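Local coordinates for xylanase 10C (Pseudomonas cellulosa, PDB 1GNY), which cleaves internal linkages of the xylan backbone through its C-terminal catalytic domain and binds xylan and xylooligosaccharides through the N-terminal family 15 carbohydrate-binding module described here, at residues N2-V7 with T146-Q151; F35-D40 with I130-T135; R50-E55 with R124-G129; E68-E73 with A95-L100. All coordinates share one frame; numbering follows the deposited sequence.

In the fold
The four contacts lie within, between and at the ends of the module's two main antiparallel sheets, interaction 2 spanning them. Along the chain they are nested: interaction 1 joins the two termini and encloses interaction 2, which encloses interaction 3, which in turn encloses interaction 4. Interactions 2 and 3 use successive parts of strand 126-133, their centres about 23 Å apart, and only interaction 3 includes a sugar-binding residue, Gln127. Interactions 1 and 3 lie at one end of the module, centres about 12 Å apart, and meet through Leu149, Ile147 and Leu54. Interactions 2 and 4, centres about 11 Å apart, share the other end, where Phe69 packs on Ala37 and Ala132.

Interaction 1 of 4, residues N2-V7 with T146-Q151; sequences NVVIEV and TITLAQ
Val3 and Leu149 meet across two antiparallel strands, with CG1 of Val3 3.7 Å from CD1 of Leu149 as the two side chains cross obliquely. The Leu149 CG stands anti to its own carbonyl carbon (chi1 -51°), a position from which it also packs on Val3 CB. On the same face, Ile5 and Ile147 form a hydrogen-bonded pair, and Ile5 CD1 lies 4.2 Å from Leu149 CD2. The other face carries Val4 beside Thr148, a non-hydrogen-bonded pair whose side chains point the same way.

The backbone sets this register. Ile5 N donates to Ile147 O at 2.8 Å, and Ile147 N returns a bond to Ile5 O. Leu149 N then reaches Val3 O at 2.9 Å. Beyond it the chain bends through an inverse gamma turn centred on Ala150, after which Gln151 O still accepts from Val3 N at 2.9 Å.

Farther out, Thr146 and Thr148 bond through their backbones to Ala60 and Val58, while Ile147 and Leu149 pack on Leu54. Strand 2-6 thus adds to strand 139-149 on the side away from strand 58-65, an antiparallel pairing that brings the two ends of the module together in one sheet of its beta sandwich.

Interaction 2 of 4, residues F35-D40 with I130-T135; sequences FAALGD and IQAKGT
Asp40 and Lys133 form the charged part of this contact, a salt bridge in which Lys133 NZ lies 3.3 Å from Asp40 OD2. Both hydrogen bonds from this ammonium are long and weak. The lysine chain is bent at chi2 (-69°) and chi3 (-81°), which brings CD and CE to 3.8 and 3.9 Å from Asp40 OD1.

A shorter bond comes from the backbone: Gly134 N donates to Asp40 OD1 at 2.9 Å, using the anti lone pair of that oxygen. Water adds a second link, accepting from Asp40 N and donating to Gly134 O. An alanine in place of Asp40 would probably leave the Gly134 N-H without this acceptor and the Lys133 ammonium without its nearby negative charge.

Apolar contacts lie on the buried side. Ala37 CB approaches Ala132 CB at 4.2 Å, and both methyl groups pack on Phe69 of helix 67-72. Farther along, Phe35 CE1 lies 4.3 Å from Ile130 CG2, where strands of the two sheets face each other across the core.

The polar interactions therefore gather where strand 126-133 ends. There the short amide bond probably contributes more to the link than the long, weak ion pair.

Interaction 3 of 4, residues R50-E55 with R124-G129; sequences RPTTLE and RDVQVG. With XYP (beta-D-xylopyranose), chain B.
A salt bridge between Arg50 and Asp125 sits at one end of the module, where the chain beyond strand 42-48 passes the start of strand 126-133; apolar packing by Thr52 and Leu54 on Val126 continues the contact inward. Arg50 N donates to Asp125 OD1 at 3.0 Å, using its anti lone pair, while Arg50 NH1 lies 2.9 Å from the same OD1 in the salt bridge. The guanidinium and carboxylate planes stand 86° apart, so this is no flat, two-pronged pairing. With Arg50 CG between its backbone N and carbonyl carbon (chi1 52°), CG lies 3.2 Å from Asp125 OD1. Arg50 CB rests against Arg124 O at 3.3 Å.

Leu54 and Val126 meet tip to tip, CD1 to CG1 at 4.0 Å. Beside them Thr52 CG2 touches Val126 CG2, while the Thr52 hydroxyl bonds to Phe119 O and Gln121 NE2.

Gln127 reaches away to the bound xylooligosaccharide, its NE2 donating to O2 of a xylose at 3.0 Å and bonding also to Gln81 OE1. Its OE1 accepts from Arg14 NH2, which, with the bonds of NE2, would hold the amide in this rotation, and Asn16 and Gln81 also bond this sugar.

An alanine in place of Asp125 would probably leave the Arg50 amide without this acceptor and its guanidinium without the nearby counter-charge, freer to swing. A backbone N-H and a cationic side chain from one residue thus converge on one carboxylate oxygen, joining the loop to the start of the strand on which Gln127 binds the sugar.

Interaction 4 of 4, residues E68-E73 with A95-L100; sequences EFKASE and AGSSEL
Two backbone carbonyls of the loop 95-100 accept hydrogen bonds from the side chain of Lys70. Its NZ donates to Ser97 O and to Leu100 O, each at 2.8 Å, and a water accepts a further bond from it. The chain bends at chi2 (65°) and then runs extended to the ammonium, its CD and CE passing close to Leu100 O. At Ser97 O the lysine stands above the carbonyl plane, 38° out of it, while Leu100 N comes to the same oxygen from the opposite face, closing the short 3-10 turn 97-99. Within the helix end, Ser72 OG donates to Phe69 O.

Water makes the second group of links. Ser97 OG is 2.7 Å from the water held by Lys70 NZ, and another water joins this hydroxyl to Phe69 O in the helix.

Packing contacts form the third. Ser97 OG lies 3.3 Å from Glu73 CA, just where the chain leaves the helix with positive phi. On the side of strand 75-82, Leu100 CD1 meets the edge of the Phe69 ring, 3.9 Å from CE1, and both side chains pack on Leu76 of that strand.

With no carboxylate from either segment at its ammonium, the charge of Lys70 is probably offset in part by the carbonyl dipoles. Here one ammonium bonds the carbonyls of Ser97 and Leu100, three residues apart, and so links the tight turn of the loop to helix 67-72.

Interaction 1 of 4, residues N2-V7 with T146-Q151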
loop_
_atom_site.group_PDB
_atom_site.type_symbol
_atom_site.label_atom_id
_atom_site.label_comp_id
_atom_site.label_asym_id
_atom_site.label_seq_id
_atom_site.Cartn_x
_atom_site.Cartn_y
_atom_site.Cartn_z
ATOM N N ASN A 2 4.386 21.488 0.081
ATOM C CA ASN A 2 4.761 20.419 1.012
ATOM C C ASN A 2 5.775 19.420 0.437
ATOM O O ASN A 2 5.949 19.320 -0.767
ATOM C CB ASN A 2 3.534 19.709 1.530
ATOM C CG ASN A 2 2.732 20.556 2.553
ATOM O OD1 ASN A 2 1.636 20.184 2.957
ATOM N ND2 ASN A 2 3.319 21.663 2.994
ATOM N N VAL A 3 6.421 18.687 1.341
ATOM C CA VAL A 3 7.400 17.653 0.970
ATOM C C VAL A 3 6.678 16.519 0.218
ATOM O O VAL A 3 5.674 16.012 0.711
ATOM C CB VAL A 3 8.097 17.008 2.190
ATOM C CG1 VAL A 3 9.035 15.872 1.776
ATOM C CG2 VAL A 3 8.875 18.043 3.003
ATOM N N VAL A 4 7.190 16.175 -0.958
ATOM C CA VAL A 4 6.667 15.061 -1.763
ATOM C C VAL A 4 7.725 13.989 -1.933
ATOM O O VAL A 4 8.839 14.262 -2.427
ATOM C CB VAL A 4 6.192 15.523 -3.159
ATOM C CG1 VAL A 4 5.690 14.326 -3.987
ATOM C CG2 VAL A 4 5.111 16.591 -2.991
ATOM N N ILE A 5 7.381 12.776 -1.522
ATOM C CA ILE A 5 8.264 11.598 -1.655
ATOM C C ILE A 5 7.726 10.765 -2.818
ATOM O O ILE A 5 6.549 10.334 -2.776
ATOM C CB ILE A 5 8.234 10.738 -0.375
ATOM C CG1 ILE A 5 8.810 11.528 0.799
ATOM C CG2 ILE A 5 9.000 9.378 -0.560
ATOM C CD1 ILE A 5 8.536 10.940 2.110
ATOM N N GLU A 6 8.575 10.531 -3.813
ATOM C CA GLU A 6 8.254 9.638 -4.954
ATOM C C GLU A 6 8.958 8.323 -4.691
ATOM O O GLU A 6 10.179 8.274 -4.648
ATOM C CB GLU A 6 8.707 10.232 -6.286
ATOM C CG GLU A 6 7.981 11.533 -6.567
ATOM C CD GLU A 6 8.274 12.103 -7.934
ATOM O OE1 GLU A 6 9.190 11.585 -8.619
ATOM O OE2 GLU A 6 7.581 13.072 -8.304
ATOM N N VAL A 7 8.192 7.254 -4.518
ATOM C CA VAL A 7 8.744 5.945 -4.160
ATOM C C VAL A 7 9.362 5.214 -5.364
ATOM O O VAL A 7 8.779 5.150 -6.468
ATOM C CB VAL A 7 7.641 5.054 -3.500
ATOM C CG1 VAL A 7 8.111 3.608 -3.200
ATOM C CG2 VAL A 7 7.098 5.709 -2.230
ATOM N N THR A 146 3.095 8.059 -4.365
ATOM C CA THR A 146 3.604 9.363 -3.960
ATOM C C THR A 146 3.029 9.736 -2.601
ATOM O O THR A 146 1.815 9.583 -2.357
ATOM C CB THR A 146 3.520 10.469 -5.049
ATOM O OG1 THR A 146 2.573 11.470 -4.735
ATOM C CG2 THR A 146 3.204 9.982 -6.379
ATOM N N ILE A 147 3.915 10.156 -1.702
ATOM C CA ILE A 147 3.532 10.488 -0.323
ATOM C C ILE A 147 3.755 11.984 -0.114
ATOM O O ILE A 147 4.868 12.454 -0.242
ATOM C CB ILE A 147 4.293 9.643 0.705
ATOM C CG1 ILE A 147 4.013 8.148 0.424
ATOM C CG2 ILE A 147 3.885 10.015 2.134
ATOM C CD1 ILE A 147 4.809 7.164 1.237
ATOM N N THR A 148 2.697 12.685 0.241
ATOM C CA THR A 148 2.770 14.133 0.495
ATOM C C THR A 148 2.660 14.373 1.994
ATOM O O THR A 148 1.614 14.139 2.587
ATOM C CB THR A 148 1.680 14.886 -0.259
ATOM O OG1 THR A 148 1.838 14.678 -1.669
ATOM C CG2 THR A 148 1.840 16.397 -0.121
ATOM N N LEU A 149 3.739 14.866 2.596
ATOM C CA LEU A 149 3.780 15.117 4.049
ATOM C C LEU A 149 3.073 16.439 4.382
ATOM O O LEU A 149 2.968 17.338 3.537
ATOM C CB LEU A 149 5.226 15.219 4.574
ATOM C CG LEU A 149 6.205 14.108 4.222
ATOM C CD1 LEU A 149 7.537 14.356 4.861
ATOM C CD2 LEU A 149 5.658 12.732 4.633
ATOM N N ALA A 150 2.646 16.534 5.628
ATOM C CA ALA A 150 2.104 17.768 6.238
ATOM C C ALA A 150 3.261 18.592 6.819
ATOM O O ALA A 150 3.288 18.942 8.016
ATOM C CB ALA A 150 1.123 17.395 7.328
ATOM N N GLN A 151 4.221 18.880 5.969
ATOM C CA GLN A 151 5.428 19.618 6.326
ATOM C C GLN A 151 5.915 20.342 5.111
ATOM O O GLN A 151 5.968 19.787 4.010
ATOM C CB GLN A 151 6.498 18.626 6.795
ATOM C CG GLN A 151 7.775 19.269 7.248
ATOM C CD GLN A 151 8.765 18.229 7.682
ATOM O OE1 GLN A 151 9.721 17.926 6.972
ATOM N NE2 GLN A 151 8.583 17.749 8.906
#

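Interaction 2 of 4, residues F35-D40 with I130-T135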
loop_
_atom_site.group_PDB
_atom_site.type_symbol
_atom_site.label_atom_id
_atom_site.label_comp_id
_atom_site.label_asym_id
_atom_site.label_seq_id
_atom_site.Cartn_x
_atom_site.Cartn_y
_atom_site.Cartn_z
ATOM N N PHE A 35 1.899 -8.164 -8.070
ATOM C CA PHE A 35 1.781 -9.355 -7.228
ATOM C C PHE A 35 0.530 -10.180 -7.571
ATOM O O PHE A 35 -0.486 -9.648 -8.077
ATOM C CB PHE A 35 1.849 -9.025 -5.730
ATOM C CG PHE A 35 0.647 -8.308 -5.165
ATOM C CD1 PHE A 35 0.578 -6.901 -5.197
ATOM C CD2 PHE A 35 -0.365 -8.999 -4.516
ATOM C CE1 PHE A 35 -0.491 -6.240 -4.671
ATOM C CE2 PHE A 35 -1.446 -8.326 -3.973
ATOM C CZ PHE A 35 -1.497 -6.931 -4.035
ATOM N N ALA A 36 0.635 -11.479 -7.280
ATOM C CA ALA A 36 -0.476 -12.427 -7.357
ATOM C C ALA A 36 -1.307 -12.311 -6.060
ATOM O O ALA A 36 -0.805 -12.503 -4.933
ATOM C CB ALA A 36 0.034 -13.848 -7.526
ATOM N N ALA A 37 -2.565 -11.919 -6.208
ATOM C CA ALA A 37 -3.475 -11.718 -5.073
ATOM C C ALA A 37 -4.068 -13.072 -4.625
ATOM O O ALA A 37 -5.228 -13.419 -4.899
ATOM C CB ALA A 37 -4.575 -10.724 -5.442
ATOM N N LEU A 38 -3.228 -13.837 -3.952
ATOM C CA LEU A 38 -3.544 -15.244 -3.598
ATOM C C LEU A 38 -4.604 -15.446 -2.530
ATOM O O LEU A 38 -5.296 -16.477 -2.537
ATOM C CB LEU A 38 -2.280 -15.995 -3.179
ATOM C CG LEU A 38 -1.212 -16.094 -4.275
ATOM C CD1 LEU A 38 0.109 -16.579 -3.676
ATOM C CD2 LEU A 38 -1.658 -16.907 -5.480
ATOM N N GLY A 39 -4.715 -14.515 -1.619
ATOM C CA GLY A 39 -5.702 -14.588 -0.531
ATOM C C GLY A 39 -5.806 -13.330 0.295
ATOM O O GLY A 39 -5.100 -12.352 0.070
ATOM N N ASP A 40 -6.725 -13.328 1.265
ATOM C CA ASP A 40 -6.893 -12.196 2.182
ATOM C C ASP A 40 -5.560 -11.901 2.901
ATOM O O ASP A 40 -4.875 -12.824 3.364
ATOM C CB ASP A 40 -8.003 -12.504 3.212
ATOM C CG ASP A 40 -8.243 -11.375 4.168
ATOM O OD1 ASP A 40 -9.005 -10.423 3.847
ATOM O OD2 ASP A 40 -7.691 -11.354 5.297
ATOM N N ILE A 130 0.049 -2.104 -0.036
ATOM C CA ILE A 130 -1.350 -2.351 -0.451
ATOM C C ILE A 130 -1.594 -3.846 -0.431
ATOM O O ILE A 130 -0.728 -4.626 -0.830
ATOM C CB ILE A 130 -1.663 -1.690 -1.836
ATOM C CG1 ILE A 130 -3.179 -1.676 -2.105
ATOM C CG2 ILE A 130 -0.832 -2.299 -2.945
ATOM C CD1 ILE A 130 -3.563 -0.857 -3.371
ATOM N N GLN A 131 -2.773 -4.252 0.023
ATOM C CA GLN A 131 -3.103 -5.674 0.157
ATOM C C GLN A 131 -4.551 -5.966 -0.243
ATOM O O GLN A 131 -5.411 -5.064 -0.148
ATOM C CB GLN A 131 -2.841 -6.193 1.585
ATOM C CG GLN A 131 -3.698 -5.496 2.671
ATOM C CD GLN A 131 -3.371 -5.985 4.089
ATOM O OE1 GLN A 131 -2.433 -6.782 4.263
ATOM N NE2 GLN A 131 -4.157 -5.521 5.100
ATOM N N ALA A 132 -4.785 -7.188 -0.662
ATOM C CA ALA A 132 -6.119 -7.634 -1.014
ATOM C C ALA A 132 -6.862 -8.040 0.261
ATOM O O ALA A 132 -6.271 -8.578 1.196
ATOM C CB ALA A 132 -6.035 -8.804 -1.961
ATOM N N LYS A 133 -8.166 -7.810 0.272
ATOM C CA LYS A 133 -9.025 -8.228 1.387
ATOM C C LYS A 133 -10.277 -8.919 0.834
ATOM O O LYS A 133 -10.934 -8.382 -0.051
ATOM C CB LYS A 133 -9.484 -7.054 2.256
ATOM C CG LYS A 133 -8.390 -6.170 2.887
ATOM C CD LYS A 133 -7.644 -6.876 3.937
ATOM C CE LYS A 133 -8.352 -6.908 5.311
ATOM N NZ LYS A 133 -7.720 -8.106 6.055
ATOM N N GLY A 134 -10.615 -10.052 1.424
ATOM C CA GLY A 134 -11.782 -10.851 1.055
ATOM C C GLY A 134 -11.387 -12.223 0.525
ATOM O O GLY A 134 -10.667 -12.939 1.187
ATOM N N THR A 135 -11.908 -12.602 -0.644
ATOM C CA THR A 135 -11.549 -13.838 -1.310
ATOM C C THR A 135 -11.020 -13.522 -2.729
ATOM O O THR A 135 -11.702 -13.727 -3.715
ATOM C CB THR A 135 -12.796 -14.808 -1.356
ATOM O OG1 THR A 135 -13.323 -14.991 -0.020
ATOM C CG2 THR A 135 -12.403 -16.180 -1.808
HETATM O O HOH W 1 -8.667 -15.494 1.293
#

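Interaction 3 of 4, residues R50-E55 with R124-G129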
loop_
_atom_site.group_PDB
_atom_site.type_symbol
_atom_site.label_atom_id
_atom_site.label_comp_id
_atom_site.label_asym_id
_atom_site.label_seq_id
_atom_site.Cartn_x
_atom_site.Cartn_y
_atom_site.Cartn_z
ATOM N N ARG A 50 13.378 5.588 8.520
ATOM C CA ARG A 50 13.311 6.454 9.677
ATOM C C ARG A 50 14.309 7.620 9.596
ATOM O O ARG A 50 15.348 7.547 8.882
ATOM C CB ARG A 50 13.582 5.661 10.947
ATOM C CG ARG A 50 14.876 4.849 10.869
ATOM C CD ARG A 50 15.286 4.334 12.210
ATOM N NE ARG A 50 16.236 3.266 12.351
ATOM C CZ ARG A 50 16.490 2.228 11.558
ATOM N NH1 ARG A 50 16.419 2.132 10.211
ATOM N NH2 ARG A 50 17.066 1.276 12.240
ATOM N N PRO A 51 13.982 8.718 10.287
ATOM C CA PRO A 51 12.777 8.937 11.114
ATOM C C PRO A 51 11.628 9.347 10.252
ATOM O O PRO A 51 11.829 9.672 9.062
ATOM C CB PRO A 51 13.210 10.104 11.989
ATOM C CG PRO A 51 14.049 10.944 11.005
ATOM C CD PRO A 51 14.826 9.929 10.212
ATOM N N THR A 52 10.432 9.339 10.827
ATOM C CA THR A 52 9.240 9.743 10.086
ATOM C C THR A 52 8.409 10.814 10.774
ATOM O O THR A 52 8.283 10.847 12.008
ATOM C CB THR A 52 8.308 8.532 9.767
ATOM O OG1 THR A 52 7.704 8.010 10.969
ATOM C CG2 THR A 52 9.114 7.384 9.134
ATOM N N THR A 53 7.850 11.652 9.922
ATOM C CA THR A 53 6.799 12.627 10.297
ATOM C C THR A 53 5.650 12.393 9.308
ATOM O O THR A 53 5.439 13.165 8.358
ATOM C CB THR A 53 7.316 14.048 10.240
ATOM O OG1 THR A 53 8.401 14.188 11.180
ATOM C CG2 THR A 53 6.259 15.044 10.703
ATOM N N LEU A 54 4.984 11.258 9.526
ATOM C CA LEU A 54 3.915 10.780 8.632
ATOM C C LEU A 54 2.476 11.087 9.059
ATOM O O LEU A 54 1.547 10.832 8.291
ATOM C CB LEU A 54 4.097 9.274 8.350
ATOM C CG LEU A 54 5.137 8.940 7.306
ATOM C CD1 LEU A 54 5.495 7.430 7.391
ATOM C CD2 LEU A 54 4.730 9.331 5.883
ATOM N N GLU A 55 2.281 11.679 10.231
ATOM C CA GLU A 55 0.906 12.024 10.632
ATOM C C GLU A 55 0.368 13.092 9.687
ATOM O O GLU A 55 1.085 14.042 9.351
ATOM C CB GLU A 55 0.851 12.487 12.092
ATOM C CG GLU A 55 1.085 11.379 13.101
ATOM C CD GLU A 55 -0.044 10.341 13.124
ATOM O OE1 GLU A 55 -1.180 10.681 12.698
ATOM O OE2 GLU A 55 0.219 9.203 13.554
ATOM N N ARG A 124 11.723 3.661 14.438
ATOM C CA ARG A 124 11.457 2.577 13.470
ATOM C C ARG A 124 11.258 3.009 12.032
ATOM O O ARG A 124 10.787 4.104 11.766
ATOM C CB ARG A 124 10.196 1.854 13.913
ATOM C CG ARG A 124 10.303 1.268 15.311
ATOM C CD ARG A 124 9.015 0.612 15.796
ATOM N NE ARG A 124 9.126 0.027 17.134
ATOM C CZ ARG A 124 9.822 -1.065 17.463
ATOM N NH1 ARG A 124 10.489 -1.778 16.547
ATOM N NH2 ARG A 124 9.827 -1.484 18.735
ATOM N N ASP A 125 11.607 2.119 11.113
ATOM C CA ASP A 125 11.222 2.306 9.722
ATOM C C ASP A 125 9.711 2.025 9.710
ATOM O O ASP A 125 9.182 1.339 10.595
ATOM C CB ASP A 125 11.894 1.305 8.796
ATOM C CG ASP A 125 13.403 1.498 8.668
ATOM O OD1 ASP A 125 13.902 2.643 8.762
ATOM O OD2 ASP A 125 14.163 0.515 8.401
ATOM N N VAL A 126 9.049 2.579 8.714
ATOM C CA VAL A 126 7.597 2.382 8.544
ATOM C C VAL A 126 7.389 1.573 7.269
ATOM O O VAL A 126 7.830 1.982 6.176
ATOM C CB VAL A 126 6.866 3.709 8.502
ATOM C CG1 VAL A 126 5.387 3.543 8.142
ATOM C CG2 VAL A 126 6.969 4.373 9.858
ATOM N N GLN A 127 6.679 0.455 7.426
ATOM C CA GLN A 127 6.305 -0.403 6.302
ATOM C C GLN A 127 5.001 0.077 5.724
ATOM O O GLN A 127 4.024 0.199 6.469
ATOM C CB GLN A 127 6.169 -1.855 6.731
ATOM C CG GLN A 127 5.818 -2.850 5.622
ATOM C CD GLN A 127 5.904 -4.280 6.120
ATOM O OE1 GLN A 127 6.969 -4.907 5.999
ATOM N NE2 GLN A 127 4.788 -4.808 6.627
ATOM N N VAL A 128 4.995 0.348 4.426
ATOM C CA VAL A 128 3.823 0.873 3.714
ATOM C C VAL A 128 3.488 -0.053 2.556
ATOM O O VAL A 128 4.392 -0.578 1.894
ATOM C CB VAL A 128 4.086 2.320 3.161
ATOM C CG1 VAL A 128 2.842 2.870 2.428
ATOM C CG2 VAL A 128 4.526 3.253 4.268
ATOM N N GLY A 129 2.215 -0.285 2.286
ATOM C CA GLY A 129 1.870 -1.092 1.131
ATOM C C GLY A 129 0.404 -1.140 0.800
ATOM O O GLY A 129 -0.340 -0.260 1.269
HETATM C C1 XYP B . 4.578 -9.428 9.021
HETATM C C2 XYP B . 3.904 -8.535 7.991
HETATM C C3 XYP B . 2.949 -7.553 8.665
HETATM C C4 XYP B . 2.048 -8.279 9.668
HETATM C C5 XYP B . 2.913 -9.132 10.574
HETATM O O2 XYP B . 4.883 -7.783 7.280
HETATM O O3 XYP B . 2.156 -6.890 7.693
HETATM O O4 XYP B . 1.380 -7.301 10.433
HETATM O O5 XYP B . 3.689 -10.053 9.839
#

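Interaction 4 of 4, residues E68-E73 with A95-L100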
loop_
_atom_site.group_PDB
_atom_site.type_symbol
_atom_site.label_atom_id
_atom_site.label_comp_id
_atom_site.label_asym_id
_atom_site.label_seq_id
_atom_site.Cartn_x
_atom_site.Cartn_y
_atom_site.Cartn_z
ATOM N N GLU A 68 -9.625 -10.800 -13.382
ATOM C CA GLU A 68 -9.884 -11.827 -12.374
ATOM C C GLU A 68 -10.009 -11.231 -10.962
ATOM O O GLU A 68 -10.808 -11.707 -10.154
ATOM C CB GLU A 68 -8.786 -12.902 -12.390
ATOM C CG GLU A 68 -8.923 -13.907 -13.522
ATOM C CD GLU A 68 -7.726 -14.854 -13.618
ATOM O OE1 GLU A 68 -6.636 -14.543 -13.084
ATOM O OE2 GLU A 68 -7.865 -15.938 -14.228
ATOM N N PHE A 69 -9.206 -10.200 -10.661
ATOM C CA PHE A 69 -9.321 -9.539 -9.349
ATOM C C PHE A 69 -10.687 -8.847 -9.235
ATOM O O PHE A 69 -11.364 -8.953 -8.208
ATOM C CB PHE A 69 -8.190 -8.541 -9.065
ATOM C CG PHE A 69 -8.203 -7.992 -7.646
ATOM C CD1 PHE A 69 -9.045 -6.927 -7.267
ATOM C CD2 PHE A 69 -7.422 -8.559 -6.670
ATOM C CE1 PHE A 69 -9.061 -6.472 -5.956
ATOM C CE2 PHE A 69 -7.464 -8.106 -5.359
ATOM C CZ PHE A 69 -8.287 -7.075 -5.011
ATOM N N LYS A 70 -11.052 -8.099 -10.265
ATOM C CA LYS A 70 -12.372 -7.432 -10.234
ATOM C C LYS A 70 -13.510 -8.484 -10.069
ATOM O O LYS A 70 -14.438 -8.280 -9.247
ATOM C CB LYS A 70 -12.576 -6.565 -11.479
ATOM C CG LYS A 70 -13.996 -5.982 -11.643
ATOM C CD LYS A 70 -14.375 -5.019 -10.566
ATOM C CE LYS A 70 -15.760 -4.396 -10.865
ATOM N NZ LYS A 70 -16.230 -3.439 -9.788
ATOM N N ALA A 71 -13.412 -9.598 -10.796
ATOM C CA ALA A 71 -14.428 -10.684 -10.710
ATOM C C ALA A 71 -14.541 -11.344 -9.320
ATOM O O ALA A 71 -15.632 -11.767 -8.894
ATOM C CB ALA A 71 -14.192 -11.768 -11.777
ATOM N N SER A 72 -13.430 -11.354 -8.576
ATOM C CA SER A 72 -13.368 -11.988 -7.260
ATOM C C SER A 72 -14.130 -11.215 -6.176
ATOM O O SER A 72 -14.354 -11.731 -5.089
ATOM C CB SER A 72 -11.916 -12.157 -6.810
ATOM O OG SER A 72 -11.401 -10.923 -6.316
ATOM N N GLU A 73 -14.423 -9.951 -6.449
ATOM C CA GLU A 73 -15.123 -9.044 -5.532
ATOM C C GLU A 73 -14.334 -8.648 -4.292
ATOM O O GLU A 73 -14.889 -8.149 -3.332
ATOM C CB GLU A 73 -16.527 -9.557 -5.178
ATOM C CG GLU A 73 -17.459 -9.498 -6.369
ATOM C CD GLU A 73 -18.896 -9.846 -5.961
ATOM O OE1 GLU A 73 -19.169 -11.036 -5.767
ATOM O OE2 GLU A 73 -19.722 -8.919 -5.781
ATOM N N ALA A 95 -10.621 0.626 -0.331
ATOM C CA ALA A 95 -11.226 0.823 -1.639
ATOM C C ALA A 95 -12.046 -0.424 -1.881
ATOM O O ALA A 95 -11.525 -1.521 -2.081
ATOM C CB ALA A 95 -10.175 0.987 -2.717
ATOM N N GLY A 96 -13.363 -0.290 -1.892
ATOM C CA GLY A 96 -14.140 -1.470 -2.106
ATOM C C GLY A 96 -14.293 -1.873 -3.570
ATOM O O GLY A 96 -14.165 -1.043 -4.445
ATOM N N SER A 97 -14.547 -3.150 -3.788
ATOM C CA SER A 97 -14.655 -3.763 -5.130
ATOM C C SER A 97 -15.562 -2.964 -6.083
ATOM O O SER A 97 -15.237 -2.760 -7.270
ATOM C CB SER A 97 -15.128 -5.216 -5.049
ATOM O OG SER A 97 -15.141 -5.811 -6.361
ATOM N N SER A 98 -16.661 -2.473 -5.528
ATOM C CA SER A 98 -17.639 -1.650 -6.298
ATOM C C SER A 98 -17.045 -0.373 -6.924
ATOM O O SER A 98 -17.508 0.092 -7.977
ATOM C CB SER A 98 -18.865 -1.308 -5.436
ATOM O OG SER A 98 -18.515 -0.535 -4.316
ATOM N N GLU A 99 -15.976 0.135 -6.330
ATOM C CA GLU A 99 -15.314 1.329 -6.814
ATOM C C GLU A 99 -14.107 1.020 -7.688
ATOM O O GLU A 99 -13.453 1.936 -8.189
ATOM C CB GLU A 99 -14.936 2.192 -5.632
ATOM C CG GLU A 99 -16.077 2.305 -4.602
ATOM C CD GLU A 99 -17.359 2.886 -5.176
ATOM O OE1 GLU A 99 -17.347 4.078 -5.559
ATOM O OE2 GLU A 99 -18.378 2.162 -5.249
ATOM N N LEU A 100 -13.783 -0.244 -7.851
ATOM C CA LEU A 100 -12.678 -0.638 -8.745
ATOM C C LEU A 100 -13.186 -1.043 -10.129
ATOM O O LEU A 100 -14.363 -1.388 -10.332
ATOM C CB LEU A 100 -11.914 -1.795 -8.118
ATOM C CG LEU A 100 -11.406 -1.623 -6.662
ATOM C CD1 LEU A 100 -10.849 -2.963 -6.144
ATOM C CD2 LEU A 100 -10.390 -0.523 -6.589
HETATM O O HOH W 2 -12.621 -6.575 -6.798
HETATM O O HOH W 3 -17.213 -5.448 -8.007
#